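Local coordinates for core protein VP7 (African horsesickness virus, PDB 1AHS) that forms, as a homotrimer, the surface of the viral core and binds the structural protein VP3, this chain being its top domain, at residues B[60-68]-B[79-87]. Numbering follows the deposited sequence.
Sequences YFVWRPLRI and SAPGTFVTV
Trp63 and Val85 reach across from facing strands and overlap side by side, so that the methyl CG2 of Val85 settles over one face of the indole. It lies 3.5 Å from the centroid of the five-membered ring of Trp63 and 17° off the ring normal, which meets the geometry of a CH-pi contact. In Val85, CG1 stands anti to the backbone N, 4.0 Å from Trp63 CD1, which leaves CG2 anti to the carbonyl carbon and over the ring. The far end of the indole meets Thr83 at its edge: Trp63 CH2 is 3.5 Å from Thr83 O, and Thr83 OG1 lies in the ring plane, 3.8 Å from CZ3 of Trp63. Trp63 NE1 is hydrogen-bonded to Val92 O, which helps fix the ring's rotation. Farther along, Phe61 and Val87 point at each other across the gap, Phe61 CZ touching Val87 CG2 at 4.0 Å.

At the Leu66 end of the contact, Ser79 OG donates to Leu66 O at 2.8 Å, with a C=O...donor angle of 136° and the donor somewhat out of the carbonyl plane; the hydroxyl is also hydrogen-bonded to Ile117 N.

The short axes of strands 60-65 and 84-87, roughly antiparallel at 157° between their N-to-C directions, approach to 8.6 Å and belong to different sheets of this beta-sandwich top domain. Apolar and CH-pi packing therefore joins the sheets, while one serine hydroxyl ties Ser79 to the backbone at Leu66.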
ATOM      1  N   TYR B  60      -3.259  -5.959  18.314  1.00 30.57           N
ATOM      2  CA  TYR B  60      -2.811  -7.240  17.773  1.00 26.58           C
ATOM      3  C   TYR B  60      -2.022  -6.926  16.498  1.00 26.72           C
ATOM      4  O   TYR B  60      -2.512  -6.173  15.677  1.00 31.51           O
ATOM      5  CB  TYR B  60      -4.020  -8.089  17.397  1.00 35.32           C
ATOM      6  CG  TYR B  60      -4.608  -8.918  18.524  1.00 49.06           C
ATOM      7  CD1 TYR B  60      -4.104 -10.181  18.805  1.00 54.19           C
ATOM      8  CD2 TYR B  60      -5.616  -8.422  19.352  1.00 55.69           C
ATOM      9  CE1 TYR B  60      -4.580 -10.948  19.888  1.00 64.35           C
ATOM     10  CE2 TYR B  60      -6.103  -9.181  20.453  1.00 64.20           C
ATOM     11  CZ  TYR B  60      -5.569 -10.446  20.717  1.00 67.73           C
ATOM     12  OH  TYR B  60      -5.984 -11.216  21.805  1.00 77.59           O
ATOM     13  N   PHE B  61      -0.817  -7.458  16.315  1.00 27.65           N
ATOM     14  CA  PHE B  61      -0.063  -7.166  15.091  1.00 28.16           C
ATOM     15  C   PHE B  61       0.844  -8.275  14.573  1.00 28.97           C
ATOM     16  O   PHE B  61       1.100  -9.220  15.292  1.00 25.92           O
ATOM     17  CB  PHE B  61       0.773  -5.929  15.296  1.00 23.96           C
ATOM     18  CG  PHE B  61       2.000  -6.138  16.136  1.00 28.17           C
ATOM     19  CD1 PHE B  61       3.153  -6.677  15.587  1.00 28.99           C
ATOM     20  CD2 PHE B  61       2.043  -5.663  17.447  1.00 28.55           C
ATOM     21  CE1 PHE B  61       4.323  -6.727  16.321  1.00 24.89           C
ATOM     22  CE2 PHE B  61       3.202  -5.710  18.185  1.00 23.52           C
ATOM     23  CZ  PHE B  61       4.342  -6.240  17.621  1.00 28.28           C
ATOM     24  N   VAL B  62       1.254  -8.193  13.305  1.00 25.78           N
ATOM     25  CA  VAL B  62       2.209  -9.140  12.721  1.00 20.77           C
ATOM     26  C   VAL B  62       3.262  -8.293  12.087  1.00 24.13           C
ATOM     27  O   VAL B  62       2.985  -7.170  11.726  1.00 25.45           O
ATOM     28  CB  VAL B  62       1.686  -9.991  11.563  1.00 20.38           C
ATOM     29  CG1 VAL B  62       0.879 -11.043  12.063  1.00 25.27           C
ATOM     30  CG2 VAL B  62       0.863  -9.213  10.626  1.00 23.29           C
ATOM     31  N   TRP B  63       4.486  -8.794  11.990  1.00 27.03           N
ATOM     32  CA  TRP B  63       5.525  -8.046  11.303  1.00 26.28           C
ATOM     33  C   TRP B  63       6.161  -8.952  10.245  1.00 27.89           C
ATOM     34  O   TRP B  63       5.961 -10.167  10.239  1.00 28.95           O
ATOM     35  CB  TRP B  63       6.580  -7.553  12.278  1.00 23.71           C
ATOM     36  CG  TRP B  63       7.435  -8.621  12.805  1.00 28.78           C
ATOM     37  CD1 TRP B  63       7.166  -9.455  13.849  1.00 28.31           C
ATOM     38  CD2 TRP B  63       8.717  -8.999  12.304  1.00 31.04           C
ATOM     39  NE1 TRP B  63       8.204 -10.330  14.024  1.00 27.10           N
ATOM     40  CE2 TRP B  63       9.170 -10.071  13.087  1.00 29.38           C
ATOM     41  CE3 TRP B  63       9.532  -8.536  11.249  1.00 30.89           C
ATOM     42  CZ2 TRP B  63      10.403 -10.693  12.854  1.00 27.04           C
ATOM     43  CZ3 TRP B  63      10.771  -9.165  11.019  1.00 21.89           C
ATOM     44  CH2 TRP B  63      11.184 -10.223  11.818  1.00 19.97           C
ATOM     45  N   ARG B  64       6.795  -8.342   9.260  1.00 27.55           N
ATOM     46  CA  ARG B  64       7.515  -9.085   8.250  1.00 23.57           C
ATOM     47  C   ARG B  64       8.414  -8.167   7.474  1.00 21.28           C
ATOM     48  O   ARG B  64       8.215  -6.960   7.458  1.00 18.99           O
ATOM     49  CB  ARG B  64       6.634  -9.979   7.363  1.00 25.74           C
ATOM     50  CG  ARG B  64       5.465  -9.387   6.731  1.00 29.87           C
ATOM     51  CD  ARG B  64       4.230  -9.625   7.582  1.00 35.85           C
ATOM     52  NE  ARG B  64       3.174 -10.398   6.924  1.00 35.72           N
ATOM     53  CZ  ARG B  64       2.030  -9.877   6.500  1.00 33.33           C
ATOM     54  NH1 ARG B  64       1.785  -8.569   6.641  1.00 40.28           N
ATOM     55  NH2 ARG B  64       1.125 -10.673   5.975  1.00 37.64           N
ATOM     56  N   PRO B  65       9.538  -8.693   7.019  1.00 22.51           N
ATOM     57  CA  PRO B  65      10.511  -7.928   6.251  1.00 20.67           C
ATOM     58  C   PRO B  65      10.017  -7.797   4.829  1.00 21.72           C
ATOM     59  O   PRO B  65       9.123  -8.538   4.431  1.00 22.14           O
ATOM     60  CB  PRO B  65      11.753  -8.810   6.332  1.00 21.79           C
ATOM     61  CG  PRO B  65      11.190 -10.186   6.333  1.00 21.89           C
ATOM     62  CD  PRO B  65      10.026 -10.058   7.283  1.00 21.19           C
ATOM     63  N   LEU B  66      10.523  -6.815   4.084  1.00 23.25           N
ATOM     64  CA  LEU B  66      10.088  -6.693   2.710  1.00 23.07           C
ATOM     65  C   LEU B  66      11.131  -7.390   1.906  1.00 19.83           C
ATOM     66  O   LEU B  66      12.299  -7.011   1.947  1.00 13.01           O
ATOM     67  CB  LEU B  66      10.026  -5.245   2.221  1.00 18.31           C
ATOM     68  CG  LEU B  66       9.145  -4.128   2.775  1.00 19.56           C
ATOM     69  CD1 LEU B  66       8.500  -3.357   1.632  1.00 16.43           C
ATOM     70  CD2 LEU B  66       8.126  -4.660   3.720  1.00 18.70           C
ATOM     71  N   ARG B  67      10.729  -8.427   1.206  1.00 20.99           N
ATOM     72  CA  ARG B  67      11.645  -9.136   0.359  1.00 26.69           C
ATOM     73  C   ARG B  67      12.281  -8.149  -0.681  1.00 27.71           C
ATOM     74  O   ARG B  67      13.486  -8.210  -0.931  1.00 25.19           O
ATOM     75  CB  ARG B  67      10.889 -10.308  -0.292  1.00 29.57           C
ATOM     76  CG  ARG B  67      11.615 -10.992  -1.450  1.00 36.34           C
ATOM     77  CD  ARG B  67      12.831 -11.801  -1.028  1.00 43.04           C
ATOM     78  NE  ARG B  67      12.675 -13.187  -1.482  1.00 56.92           N
ATOM     79  CZ  ARG B  67      13.304 -13.710  -2.531  1.00 58.61           C
ATOM     80  NH1 ARG B  67      14.155 -12.959  -3.231  1.00 59.71           N
ATOM     81  NH2 ARG B  67      13.041 -14.963  -2.907  1.00 63.22           N
ATOM     82  N   ILE B  68      11.484  -7.305  -1.350  1.00 27.53           N
ATOM     83  CA  ILE B  68      12.072  -6.308  -2.254  1.00 29.41           C
ATOM     84  C   ILE B  68      11.493  -4.911  -1.937  1.00 28.77           C
ATOM     85  O   ILE B  68      10.320  -4.775  -1.554  1.00 26.27           O
ATOM     86  CB  ILE B  68      11.956  -6.606  -3.824  1.00 30.99           C
ATOM     87  CG1 ILE B  68      10.542  -6.623  -4.235  1.00 30.82           C
ATOM     88  CG2 ILE B  68      12.595  -7.914  -4.288  1.00 31.31           C
ATOM     89  CD1 ILE B  68      10.244  -5.365  -4.899  1.00 44.26           C
ATOM     90  N   SER B  79      15.819  -6.957   1.574  1.00 32.00           N
ATOM     91  CA  SER B  79      16.055  -6.870   3.004  1.00 30.86           C
ATOM     92  C   SER B  79      17.074  -7.918   3.435  1.00 31.71           C
ATOM     93  O   SER B  79      17.087  -9.075   2.923  1.00 29.94           O
ATOM     94  CB  SER B  79      14.740  -7.122   3.764  1.00 28.16           C
ATOM     95  OG  SER B  79      14.002  -5.932   3.932  1.00 31.25           O
ATOM     96  N   ALA B  80      17.896  -7.515   4.397  1.00 27.76           N
ATOM     97  CA  ALA B  80      18.901  -8.382   4.960  1.00 28.78           C
ATOM     98  C   ALA B  80      18.299  -9.566   5.758  1.00 33.19           C
ATOM     99  O   ALA B  80      17.191  -9.506   6.297  1.00 37.70           O
ATOM    100  CB  ALA B  80      19.806  -7.577   5.832  1.00 24.22           C
ATOM    101  N   PRO B  81      18.994 -10.700   5.777  1.00 36.08           N
ATOM    102  CA  PRO B  81      18.423 -11.808   6.541  1.00 36.60           C
ATOM    103  C   PRO B  81      18.699 -11.603   8.040  1.00 34.52           C
ATOM    104  O   PRO B  81      19.452 -10.693   8.437  1.00 34.69           O
ATOM    105  CB  PRO B  81      19.173 -12.998   5.978  1.00 40.22           C
ATOM    106  CG  PRO B  81      20.564 -12.392   5.722  1.00 37.93           C
ATOM    107  CD  PRO B  81      20.259 -11.079   5.120  1.00 36.60           C
ATOM    108  N   GLY B  82      18.030 -12.380   8.878  1.00 31.33           N
ATOM    109  CA  GLY B  82      18.267 -12.241  10.306  1.00 32.45           C
ATOM    110  C   GLY B  82      17.635 -11.073  11.041  1.00 31.56           C
ATOM    111  O   GLY B  82      18.066 -10.749  12.148  1.00 32.91           O
ATOM    112  N   THR B  83      16.665 -10.411  10.419  1.00 29.50           N
ATOM    113  CA  THR B  83      15.966  -9.316  11.062  1.00 27.85           C
ATOM    114  C   THR B  83      15.121  -9.948  12.183  1.00 30.24           C
ATOM    115  O   THR B  83      14.620 -11.073  12.011  1.00 26.09           O
ATOM    116  CB  THR B  83      15.023  -8.623  10.058  1.00 26.79           C
ATOM    117  OG1 THR B  83      14.182  -9.596   9.438  1.00 27.70           O
ATOM    118  CG2 THR B  83      15.799  -7.903   9.006  1.00 20.05           C
ATOM    119  N   PHE B  84      15.006  -9.288  13.341  1.00 30.74           N
ATOM    120  CA  PHE B  84      14.180  -9.836  14.441  1.00 29.87           C
ATOM    121  C   PHE B  84      13.377  -8.745  15.143  1.00 31.67           C
ATOM    122  O   PHE B  84      13.689  -7.558  15.033  1.00 33.27           O
ATOM    123  CB  PHE B  84      15.003 -10.644  15.484  1.00 25.38           C
ATOM    124  CG  PHE B  84      16.040  -9.837  16.207  1.00 24.77           C
ATOM    125  CD1 PHE B  84      15.680  -8.977  17.233  1.00 27.68           C
ATOM    126  CD2 PHE B  84      17.357  -9.870  15.806  1.00 22.60           C
ATOM    127  CE1 PHE B  84      16.611  -8.150  17.848  1.00 25.88           C
ATOM    128  CE2 PHE B  84      18.292  -9.056  16.406  1.00 23.31           C
ATOM    129  CZ  PHE B  84      17.920  -8.189  17.433  1.00 27.74           C
ATOM    130  N   VAL B  85      12.356  -9.162  15.873  1.00 32.64           N
ATOM    131  CA  VAL B  85      11.510  -8.257  16.618  1.00 30.31           C
ATOM    132  C   VAL B  85      11.290  -8.944  17.984  1.00 30.49           C
ATOM    133  O   VAL B  85      11.029 -10.152  18.030  1.00 24.17           O
ATOM    134  CB  VAL B  85      10.160  -8.049  15.842  1.00 29.61           C
ATOM    135  CG1 VAL B  85       9.112  -7.418  16.728  1.00 25.79           C
ATOM    136  CG2 VAL B  85      10.390  -7.169  14.635  1.00 24.73           C
ATOM    137  N   THR B  86      11.581  -8.254  19.085  1.00 29.25           N
ATOM    138  CA  THR B  86      11.302  -8.850  20.385  1.00 26.91           C
ATOM    139  C   THR B  86      10.216  -8.024  21.077  1.00 29.47           C
ATOM    140  O   THR B  86      10.175  -6.797  20.925  1.00 26.38           O
ATOM    141  CB  THR B  86      12.553  -8.957  21.292  1.00 25.10           C
ATOM    142  OG1 THR B  86      13.135  -7.673  21.524  1.00 27.71           O
ATOM    143  CG2 THR B  86      13.563  -9.829  20.666  1.00 26.37           C
ATOM    144  N   VAL B  87       9.239  -8.696  21.680  1.00 27.42           N
ATOM    145  CA  VAL B  87       8.206  -7.991  22.435  1.00 31.26           C
ATOM    146  C   VAL B  87       8.300  -8.464  23.901  1.00 37.97           C
ATOM    147  O   VAL B  87       8.033  -9.640  24.215  1.00 39.36           O
ATOM    148  CB  VAL B  87       6.786  -8.246  21.909  1.00 31.27           C
ATOM    149  CG1 VAL B  87       5.799  -7.458  22.741  1.00 26.14           C
ATOM    150  CG2 VAL B  87       6.657  -7.816  20.460  1.00 26.18           C
TER